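Local coordinates for protein S-adenosylmethionine:tRNA ribosyltransferase-isomerase (Thermotoga maritima, PDB 1VKY) that probably transfers and isomerises the ribose moiety of S-adenosylmethionine onto 7-aminomethyl-7-deazaguanine in tRNA, giving epoxyqueuosine on the pathway to queuosine, at residues L68-K74 with F206-H212; T301-L305 with Y327-V331; L267-R272 with F291-V296. The contacts are given in a common frame with arbitrary orientation. Residues are numbered along the deposited sequence.

Contact 1: residues L68-K74 with F206-H212; sequences LVLNVSK and FAEVVLH
Two extended strands, 68-74 and 206-212, run parallel; the axes of these segments approach to 4.5 Å and cross at -31°. The register is one-to-one, Leu68 beside Phe206 through Lys74 beside His212, with CA atoms 4.6 to 5.0 Å apart. Leu68 O accepts from Ala207 N at 2.9 Å, and Leu68 CD1 (rotamer mt) touches Phe206 CZ at 3.6 Å. Val69 (t) turns to the other face and puts CG1 4.0 Å from Val209 CG1. Leu70 bonds twice, N to Ala207 O (2.9 Å) and O to Val209 N (2.8 Å), while its CD1 meets the edge of the Phe206 ring. This evenly spaced alternation is the parallel beta ladder, here in the interior of the large mixed sheet: strand 256-259 continues it beyond 68-74, and antiparallel strand 234-238 beyond 206-212. Asn71 (t) lies on the face under helix 261-270; a water joins its OD1 (2.9 Å) to Val210 O (3.0 Å, weak). Val72 repeats the pattern, N to Val209 O at 2.9 Å and O to Leu211 N at 3.0 Å. Ser73 brings OG to 3.7 Å from Leu211 CB. Lys74 N donates to Leu211 O (2.9 Å), and its extended side chain lays CD 3.8 Å from Val210 CG1.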
loop_
_atom_site.group_PDB
_atom_site.type_symbol
_atom_site.label_atom_id
_atom_site.label_comp_id
_atom_site.label_asym_id
_atom_site.label_seq_id
_atom_site.Cartn_x
_atom_site.Cartn_y
_atom_site.Cartn_z
ATOM N N LEU B 68 24.456 -9.073 1.517
ATOM C CA LEU B 68 23.037 -8.821 1.376
ATOM C C LEU B 68 22.791 -8.412 -0.060
ATOM O O LEU B 68 23.379 -7.449 -0.537
ATOM C CB LEU B 68 22.557 -7.697 2.318
ATOM C CG LEU B 68 22.324 -8.138 3.775
ATOM C CD1 LEU B 68 22.137 -6.933 4.728
ATOM C CD2 LEU B 68 21.150 -8.981 3.876
ATOM N N VAL B 69 21.963 -9.170 -0.765
ATOM C CA VAL B 69 21.645 -8.859 -2.163
ATOM C C VAL B 69 20.245 -8.352 -2.278
ATOM O O VAL B 69 19.269 -9.054 -1.949
ATOM C CB VAL B 69 21.819 -10.090 -3.107
ATOM C CG1 VAL B 69 21.692 -9.656 -4.595
ATOM C CG2 VAL B 69 23.156 -10.735 -2.888
ATOM N N LEU B 70 20.135 -7.130 -2.772
ATOM C CA LEU B 70 18.835 -6.476 -2.883
ATOM C C LEU B 70 18.436 -6.317 -4.311
ATOM O O LEU B 70 19.268 -6.100 -5.173
ATOM C CB LEU B 70 18.908 -5.052 -2.294
ATOM C CG LEU B 70 19.295 -4.984 -0.806
ATOM C CD1 LEU B 70 20.004 -3.677 -0.529
ATOM C CD2 LEU B 70 18.097 -5.092 0.011
ATOM N N ASN B 71 17.142 -6.371 -4.552
ATOM C CA ASN B 71 16.631 -6.128 -5.862
ATOM C C ASN B 71 16.132 -4.699 -5.983
ATOM O O ASN B 71 15.472 -4.198 -5.077
ATOM C CB ASN B 71 15.437 -7.053 -6.142
ATOM C CG ASN B 71 14.900 -6.904 -7.579
ATOM O OD1 ASN B 71 15.560 -7.272 -8.525
ATOM N ND2 ASN B 71 13.700 -6.337 -7.721
ATOM N N VAL B 72 16.379 -4.096 -7.126
ATOM C CA VAL B 72 15.882 -2.765 -7.453
ATOM C C VAL B 72 15.066 -2.883 -8.716
ATOM O O VAL B 72 15.586 -3.336 -9.736
ATOM C CB VAL B 72 17.070 -1.820 -7.726
ATOM C CG1 VAL B 72 16.596 -0.515 -8.373
ATOM C CG2 VAL B 72 17.812 -1.553 -6.442
ATOM N N SER B 73 13.798 -2.521 -8.653
ATOM C CA SER B 73 12.939 -2.563 -9.824
ATOM C C SER B 73 12.949 -1.191 -10.541
ATOM O O SER B 73 12.786 -0.161 -9.907
ATOM C CB SER B 73 11.545 -3.001 -9.432
ATOM O OG SER B 73 11.535 -4.411 -9.199
ATOM N N LYS B 74 13.204 -1.194 -11.848
ATOM C CA LYS B 74 13.342 0.038 -12.648
ATOM C C LYS B 74 12.448 -0.078 -13.874
ATOM O O LYS B 74 12.492 -1.093 -14.550
ATOM C CB LYS B 74 14.773 0.205 -13.161
ATOM C CG LYS B 74 15.817 0.423 -12.091
ATOM C CD LYS B 74 17.209 0.685 -12.696
ATOM C CE LYS B 74 18.175 1.252 -11.624
ATOM N NZ LYS B 74 19.614 1.183 -11.980
ATOM N N PHE B 206 27.047 -5.293 0.578
ATOM C CA PHE B 206 25.800 -5.145 -0.172
ATOM C C PHE B 206 26.024 -5.290 -1.676
ATOM O O PHE B 206 27.076 -4.927 -2.190
ATOM C CB PHE B 206 25.178 -3.770 0.104
ATOM C CG PHE B 206 24.574 -3.667 1.478
ATOM C CD1 PHE B 206 25.398 -3.521 2.597
ATOM C CD2 PHE B 206 23.213 -3.820 1.662
ATOM C CE1 PHE B 206 24.846 -3.492 3.888
ATOM C CE2 PHE B 206 22.663 -3.789 2.962
ATOM C CZ PHE B 206 23.485 -3.619 4.058
ATOM N N ALA B 207 25.044 -5.856 -2.377
ATOM C CA ALA B 207 25.058 -5.854 -3.828
ATOM C C ALA B 207 23.642 -5.758 -4.294
ATOM O O ALA B 207 22.693 -5.958 -3.515
ATOM C CB ALA B 207 25.708 -7.102 -4.371
ATOM N N GLU B 208 23.480 -5.428 -5.569
ATOM C CA GLU B 208 22.148 -5.334 -6.135
ATOM C C GLU B 208 21.920 -6.132 -7.416
ATOM O O GLU B 208 22.814 -6.329 -8.264
ATOM C CB GLU B 208 21.724 -3.849 -6.285
ATOM C CG GLU B 208 22.181 -3.124 -7.507
ATOM C CD GLU B 208 21.564 -1.716 -7.607
ATOM O OE1 GLU B 208 21.314 -1.068 -6.530
ATOM O OE2 GLU B 208 21.342 -1.269 -8.773
ATOM N N VAL B 209 20.687 -6.614 -7.545
ATOM C CA VAL B 209 20.239 -7.119 -8.822
ATOM C C VAL B 209 19.131 -6.183 -9.236
ATOM O O VAL B 209 18.527 -5.513 -8.403
ATOM C CB VAL B 209 19.779 -8.615 -8.772
ATOM C CG1 VAL B 209 20.979 -9.497 -8.481
ATOM C CG2 VAL B 209 18.673 -8.837 -7.797
ATOM N N VAL B 210 18.831 -6.178 -10.513
ATOM C CA VAL B 210 17.861 -5.240 -11.073
ATOM C C VAL B 210 16.785 -5.996 -11.847
ATOM O O VAL B 210 17.032 -7.069 -12.454
ATOM C CB VAL B 210 18.576 -4.206 -11.994
ATOM C CG1 VAL B 210 17.617 -3.107 -12.444
ATOM C CG2 VAL B 210 19.771 -3.561 -11.278
ATOM N N LEU B 211 15.574 -5.485 -11.758
ATOM C CA LEU B 211 14.463 -5.994 -12.531
ATOM C C LEU B 211 13.985 -4.835 -13.415
ATOM O O LEU B 211 13.507 -3.826 -12.924
ATOM C CB LEU B 211 13.353 -6.499 -11.627
ATOM C CG LEU B 211 12.289 -7.290 -12.390
ATOM C CD1 LEU B 211 12.837 -8.584 -13.019
ATOM C CD2 LEU B 211 11.100 -7.583 -11.502
ATOM N N HIS B 212 14.163 -4.970 -14.707
ATOM C CA HIS B 212 13.789 -3.916 -15.642
ATOM C C HIS B 212 12.393 -4.230 -16.147
ATOM O O HIS B 212 12.197 -5.254 -16.775
ATOM C CB HIS B 212 14.749 -3.896 -16.795
ATOM C CG HIS B 212 16.153 -3.579 -16.396
ATOM N ND1 HIS B 212 16.599 -2.289 -16.243
ATOM C CD2 HIS B 212 17.214 -4.381 -16.118
ATOM C CE1 HIS B 212 17.878 -2.300 -15.892
ATOM N NE2 HIS B 212 18.277 -3.558 -15.808
HETATM O O HOH W 1 16.318 -9.250 -10.485
#

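Contact 2: residues T301-L305 with Y327-V331; sequences TNFHL and YREAV
The loop that follows strand 298-302 packs against helix 320-332 in the part of the fold that also holds the C-terminal strand 343-346. Tyr327, Phe303 and His304 make most of the contact. The helix is regular, with Val331 N bonded to Tyr327 O at 3.1 Å, and its nearest CA pair with the other segment is Phe303 and Tyr327, 7.9 Å apart. Tyr327 (chi1 -89°, chi2 62°) reaches across to the loop with its ring. Phe303, in an extended backbone (-85/121) with chi1 -78° and chi2 88°, directs its ring edge at the Tyr327 face: an edge-to-face pair with centroids 5.2 Å apart and planes at 59°. Phe303 CE2 also packs on Ala330 CB (3.6 Å), one helical turn on from Tyr327, and the rings of Tyr335 and Phe337 enlarge this aromatic cluster. His304 (chi1 -52°, chi2 -67°) folds back so that NE2 donates to Thr301 OG1 at 2.8 Å; an unidentified molecule, probably from the crystallisation liquor, hydrogen-bonds to the same OG1 and may mark a pocket. The Tyr327 hydroxyl completes the join: His304 N donates to Tyr327 OH at 2.9 Å, and a water lies 2.6 Å from that OH and 2.7 Å from Asn302 O.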
loop_
_atom_site.group_PDB
_atom_site.type_symbol
_atom_site.label_atom_id
_atom_site.label_comp_id
_atom_site.label_asym_id
_atom_site.label_seq_id
_atom_site.Cartn_x
_atom_site.Cartn_y
_atom_site.Cartn_z
ATOM N N THR B 301 12.382 -12.122 3.661
ATOM C CA THR B 301 11.173 -12.034 2.877
ATOM C C THR B 301 9.948 -11.702 3.747
ATOM O O THR B 301 9.979 -11.828 4.958
ATOM C CB THR B 301 10.975 -13.356 2.136
ATOM O OG1 THR B 301 9.852 -13.257 1.235
ATOM C CG2 THR B 301 10.625 -14.483 3.097
ATOM N N ASN B 302 8.864 -11.285 3.097
ATOM C CA ASN B 302 7.603 -11.008 3.804
ATOM C C ASN B 302 6.851 -12.276 4.098
ATOM O O ASN B 302 7.286 -13.372 3.747
ATOM C CB ASN B 302 6.735 -10.027 2.983
ATOM C CG ASN B 302 7.377 -8.628 2.832
ATOM O OD1 ASN B 302 8.156 -8.178 3.677
ATOM N ND2 ASN B 302 7.044 -7.957 1.737
ATOM N N PHE B 303 5.744 -12.123 4.831
ATOM C CA PHE B 303 4.768 -13.192 5.041
ATOM C C PHE B 303 3.783 -13.216 3.879
ATOM O O PHE B 303 3.113 -12.225 3.620
ATOM C CB PHE B 303 4.063 -12.996 6.372
ATOM C CG PHE B 303 4.881 -13.429 7.530
ATOM C CD1 PHE B 303 5.737 -12.583 8.134
ATOM C CD2 PHE B 303 4.805 -14.736 7.979
ATOM C CE1 PHE B 303 6.491 -13.002 9.230
ATOM C CE2 PHE B 303 5.554 -15.175 9.024
ATOM C CZ PHE B 303 6.400 -14.302 9.667
ATOM N N HIS B 304 3.704 -14.350 3.180
ATOM C CA HIS B 304 2.958 -14.432 1.933
ATOM C C HIS B 304 1.578 -15.010 2.172
ATOM O O HIS B 304 1.324 -15.576 3.202
ATOM C CB HIS B 304 3.753 -15.226 0.908
ATOM C CG HIS B 304 5.169 -14.720 0.738
ATOM N ND1 HIS B 304 5.449 -13.488 0.190
ATOM C CD2 HIS B 304 6.361 -15.236 1.129
ATOM C CE1 HIS B 304 6.758 -13.281 0.213
ATOM N NE2 HIS B 304 7.334 -14.327 0.777
ATOM N N LEU B 305 0.687 -14.866 1.196
ATOM C CA LEU B 305 -0.700 -15.235 1.377
ATOM C C LEU B 305 -0.902 -16.734 1.164
ATOM O O LEU B 305 -0.111 -17.379 0.418
ATOM C CB LEU B 305 -1.539 -14.407 0.377
ATOM C CG LEU B 305 -1.473 -12.861 0.491
ATOM C CD1 LEU B 305 -2.094 -12.167 -0.730
ATOM C CD2 LEU B 305 -2.177 -12.425 1.778
ATOM N N TYR B 327 4.269 -20.324 9.884
ATOM C CA TYR B 327 3.120 -19.485 9.526
ATOM C C TYR B 327 1.943 -19.657 10.499
ATOM O O TYR B 327 1.236 -18.695 10.820
ATOM C CB TYR B 327 2.646 -19.781 8.109
ATOM C CG TYR B 327 3.334 -18.947 7.076
ATOM C CD1 TYR B 327 4.711 -19.030 6.894
ATOM C CD2 TYR B 327 2.617 -18.066 6.269
ATOM C CE1 TYR B 327 5.346 -18.254 5.888
ATOM C CE2 TYR B 327 3.244 -17.277 5.295
ATOM C CZ TYR B 327 4.608 -17.382 5.108
ATOM O OH TYR B 327 5.222 -16.621 4.126
ATOM N N ARG B 328 1.740 -20.876 10.989
ATOM C CA ARG B 328 0.698 -21.060 12.010
ATOM C C ARG B 328 1.042 -20.297 13.293
ATOM O O ARG B 328 0.167 -19.665 13.906
ATOM C CB ARG B 328 0.493 -22.540 12.269
ATOM C CG ARG B 328 -0.382 -23.223 11.203
ATOM C CD ARG B 328 -0.876 -24.616 11.634
ATOM N NE ARG B 328 0.255 -25.528 11.765
ATOM C CZ ARG B 328 0.838 -26.179 10.770
ATOM N NH1 ARG B 328 0.395 -26.068 9.517
ATOM N NH2 ARG B 328 1.876 -26.960 11.039
ATOM N N GLU B 329 2.320 -20.331 13.699
ATOM C CA GLU B 329 2.796 -19.522 14.837
ATOM C C GLU B 329 2.670 -18.017 14.612
ATOM O O GLU B 329 2.351 -17.261 15.554
ATOM C CB GLU B 329 4.261 -19.837 15.204
ATOM C CG GLU B 329 4.477 -20.808 16.362
ATOM C CD GLU B 329 3.786 -20.404 17.693
ATOM O OE1 GLU B 329 2.777 -21.042 18.056
ATOM O OE2 GLU B 329 4.242 -19.473 18.398
ATOM N N ALA B 330 2.918 -17.564 13.385
ATOM C CA ALA B 330 2.753 -16.143 13.067
ATOM C C ALA B 330 1.302 -15.669 13.231
ATOM O O ALA B 330 1.058 -14.596 13.777
ATOM C CB ALA B 330 3.248 -15.829 11.666
ATOM N N VAL B 331 0.354 -16.463 12.755
ATOM C CA VAL B 331 -1.072 -16.130 12.909
ATOM C C VAL B 331 -1.421 -16.110 14.392
ATOM O O VAL B 331 -2.054 -15.174 14.877
ATOM C CB VAL B 331 -1.977 -17.122 12.104
ATOM C CG1 VAL B 331 -3.434 -16.970 12.455
ATOM C CG2 VAL B 331 -1.757 -16.952 10.591
HETATM O O HOH W 2 7.777 -15.989 4.350
#

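Contact 3: residues L267-R272 with F291-V296; sequences LETIAR and FEFKLV
This is a mixed polar and apolar helix-to-loop contact: the C-terminal part of helix 261-270 holds the irregular segment 291-296 that leads into strand 298-302 of the mixed sheet. The nearest CA pairs are Glu268 with Leu295 and Ala271 with Lys294, each 6.2 Å. The carboxylate of Glu268 (chi1 -66°, chi2 -57°) accepts hydrogen bonds from three successive backbone amides, OE1 from Lys294 N (2.8 Å), and OE2 from Leu295 N (2.8 Å) and Val296 N (3.1 Å). Lys294 and Leu295 have psi near -28°, a local bend that brings these NH groups round to the carboxylate. Leu295 CD1 packs on Leu267 CB (4.2 Å) and Ile270 CG1 (4.1 Å), and Leu267 CD1 meets Val296 CG2 at 4.0 Å. Ala271 CB rests 3.8 Å from Lys294 CB. Arg272 (chi1 -71°, chi2 and chi3 trans, chi4 75°) curls back: NH1 forms a salt bridge with Glu268 OE1 (2.8 Å) and bonds Glu268 O (3.0 Å). Its guanidinium is sandwiched between Phe291 CZ and Lys294 CD, while NH2 donates to Glu292 O at 2.8 Å.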
loop_
_atom_site.group_PDB
_atom_site.type_symbol
_atom_site.label_atom_id
_atom_site.label_comp_id
_atom_site.label_asym_id
_atom_site.label_seq_id
_atom_site.Cartn_x
_atom_site.Cartn_y
_atom_site.Cartn_z
ATOM N N LEU B 267 18.841 -14.969 -8.838
ATOM C CA LEU B 267 20.058 -15.681 -8.527
ATOM C C LEU B 267 20.028 -17.189 -8.844
ATOM O O LEU B 267 21.033 -17.749 -9.331
ATOM C CB LEU B 267 20.421 -15.461 -7.069
ATOM C CG LEU B 267 20.814 -14.022 -6.655
ATOM C CD1 LEU B 267 20.995 -14.085 -5.129
ATOM C CD2 LEU B 267 22.052 -13.499 -7.349
ATOM N N GLU B 268 18.912 -17.852 -8.539
ATOM C CA GLU B 268 18.792 -19.288 -8.871
ATOM C C GLU B 268 18.662 -19.558 -10.374
ATOM O O GLU B 268 19.070 -20.616 -10.882
ATOM C CB GLU B 268 17.650 -19.926 -8.071
ATOM C CG GLU B 268 17.928 -19.954 -6.578
ATOM C CD GLU B 268 19.212 -20.687 -6.191
ATOM O OE1 GLU B 268 19.458 -21.791 -6.734
ATOM O OE2 GLU B 268 19.977 -20.188 -5.338
ATOM N N THR B 269 18.156 -18.588 -11.116
ATOM C CA THR B 269 18.192 -18.627 -12.560
ATOM C C THR B 269 19.636 -18.559 -13.105
ATOM O O THR B 269 20.059 -19.415 -13.923
ATOM C CB THR B 269 17.347 -17.470 -13.103
ATOM O OG1 THR B 269 15.977 -17.657 -12.741
ATOM C CG2 THR B 269 17.399 -17.412 -14.625
ATOM N N ILE B 270 20.424 -17.577 -12.666
ATOM C CA ILE B 270 21.801 -17.478 -13.201
ATOM C C ILE B 270 22.717 -18.588 -12.714
ATOM O O ILE B 270 23.693 -18.923 -13.391
ATOM C CB ILE B 270 22.487 -16.077 -12.950
ATOM C CG1 ILE B 270 22.834 -15.885 -11.474
ATOM C CG2 ILE B 270 21.620 -14.985 -13.479
ATOM C CD1 ILE B 270 23.771 -14.798 -11.206
ATOM N N ALA B 271 22.417 -19.143 -11.548
ATOM C CA ALA B 271 23.160 -20.293 -11.024
ATOM C C ALA B 271 23.042 -21.492 -11.972
ATOM O O ALA B 271 23.855 -22.395 -11.892
ATOM C CB ALA B 271 22.633 -20.716 -9.646
ATOM N N ARG B 272 22.003 -21.534 -12.809
ATOM C CA ARG B 272 21.765 -22.673 -13.682
ATOM C C ARG B 272 22.166 -22.359 -15.130
ATOM O O ARG B 272 21.827 -23.110 -16.027
ATOM C CB ARG B 272 20.296 -23.084 -13.619
ATOM C CG ARG B 272 19.953 -23.730 -12.249
ATOM C CD ARG B 272 18.531 -23.833 -11.947
ATOM N NE ARG B 272 18.338 -24.660 -10.739
ATOM C CZ ARG B 272 18.577 -24.289 -9.493
ATOM N NH1 ARG B 272 19.032 -23.071 -9.208
ATOM N NH2 ARG B 272 18.387 -25.145 -8.495
ATOM N N PHE B 291 13.495 -28.087 -3.552
ATOM C CA PHE B 291 14.358 -27.321 -4.477
ATOM C C PHE B 291 15.722 -27.102 -3.833
ATOM O O PHE B 291 15.785 -26.781 -2.645
ATOM C CB PHE B 291 13.707 -25.954 -4.783
ATOM C CG PHE B 291 14.321 -25.218 -5.962
ATOM C CD1 PHE B 291 13.825 -25.382 -7.241
ATOM C CD2 PHE B 291 15.381 -24.336 -5.777
ATOM C CE1 PHE B 291 14.403 -24.696 -8.316
ATOM C CE2 PHE B 291 15.923 -23.616 -6.855
ATOM C CZ PHE B 291 15.417 -23.787 -8.096
ATOM N N GLU B 292 16.790 -27.236 -4.625
ATOM C CA GLU B 292 18.153 -27.010 -4.169
ATOM C C GLU B 292 18.615 -25.592 -4.539
ATOM O O GLU B 292 18.707 -25.249 -5.722
ATOM C CB GLU B 292 19.106 -27.997 -4.847
ATOM C CG GLU B 292 20.553 -27.921 -4.375
ATOM C CD GLU B 292 20.739 -28.363 -2.910
ATOM O OE1 GLU B 292 19.881 -29.106 -2.353
ATOM O OE2 GLU B 292 21.759 -27.954 -2.309
ATOM N N PHE B 293 18.934 -24.810 -3.515
ATOM C CA PHE B 293 19.350 -23.429 -3.707
ATOM C C PHE B 293 20.866 -23.414 -3.903
ATOM O O PHE B 293 21.617 -23.750 -3.003
ATOM C CB PHE B 293 18.834 -22.573 -2.567
ATOM C CG PHE B 293 17.352 -22.435 -2.619
ATOM C CD1 PHE B 293 16.524 -23.462 -2.128
ATOM C CD2 PHE B 293 16.774 -21.338 -3.233
ATOM C CE1 PHE B 293 15.120 -23.383 -2.252
ATOM C CE2 PHE B 293 15.416 -21.239 -3.367
ATOM C CZ PHE B 293 14.561 -22.271 -2.885
ATOM N N LYS B 294 21.297 -23.087 -5.112
ATOM C CA LYS B 294 22.699 -23.092 -5.469
ATOM C C LYS B 294 23.444 -21.820 -5.107
ATOM O O LYS B 294 24.669 -21.819 -4.951
ATOM C CB LYS B 294 22.828 -23.332 -6.966
ATOM C CG LYS B 294 22.363 -24.723 -7.353
ATOM C CD LYS B 294 22.437 -24.954 -8.891
ATOM C CE LYS B 294 22.186 -26.445 -9.243
ATOM N NZ LYS B 294 22.521 -27.453 -8.144
ATOM N N LEU B 295 22.755 -20.712 -5.021
ATOM C CA LEU B 295 23.436 -19.450 -4.724
ATOM C C LEU B 295 22.953 -18.804 -3.431
ATOM O O LEU B 295 23.720 -18.167 -2.697
ATOM C CB LEU B 295 23.301 -18.442 -5.870
ATOM C CG LEU B 295 24.395 -18.340 -6.911
ATOM C CD1 LEU B 295 24.130 -17.241 -7.867
ATOM C CD2 LEU B 295 25.824 -18.202 -6.310
ATOM N N VAL B 296 21.726 -19.037 -3.069
ATOM C CA VAL B 296 21.167 -18.335 -1.902
ATOM C C VAL B 296 21.369 -19.127 -0.600
ATOM O O VAL B 296 20.850 -20.238 -0.478
ATOM C CB VAL B 296 19.690 -18.094 -2.140
ATOM C CG1 VAL B 296 19.048 -17.358 -0.915
ATOM C CG2 VAL B 296 19.466 -17.317 -3.415
#

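Contacts 1 and 3 share helix 261-270. Its start lies over the face of contact 1 that carries Val69, Asn71 and Val209, its end belongs to contact 3, and the two meet where Val209 CG1 lies 4.3 Å from Leu267 CD2; their centres are 16 Å apart. The loop of contact 3 then runs into strand 298-302, whose end opens contact 2, about 23 Å away between centres. Contacts 1 and 2 reach the same mixed sheet, with centres 24 Å and nearest atoms about 9 Å apart. Unidentified bound material, probably from the crystallisation liquor, lies about 6 Å from the Asn71 side chain, and such material also lies about 4 Å from that of His304; it may mark a pocket.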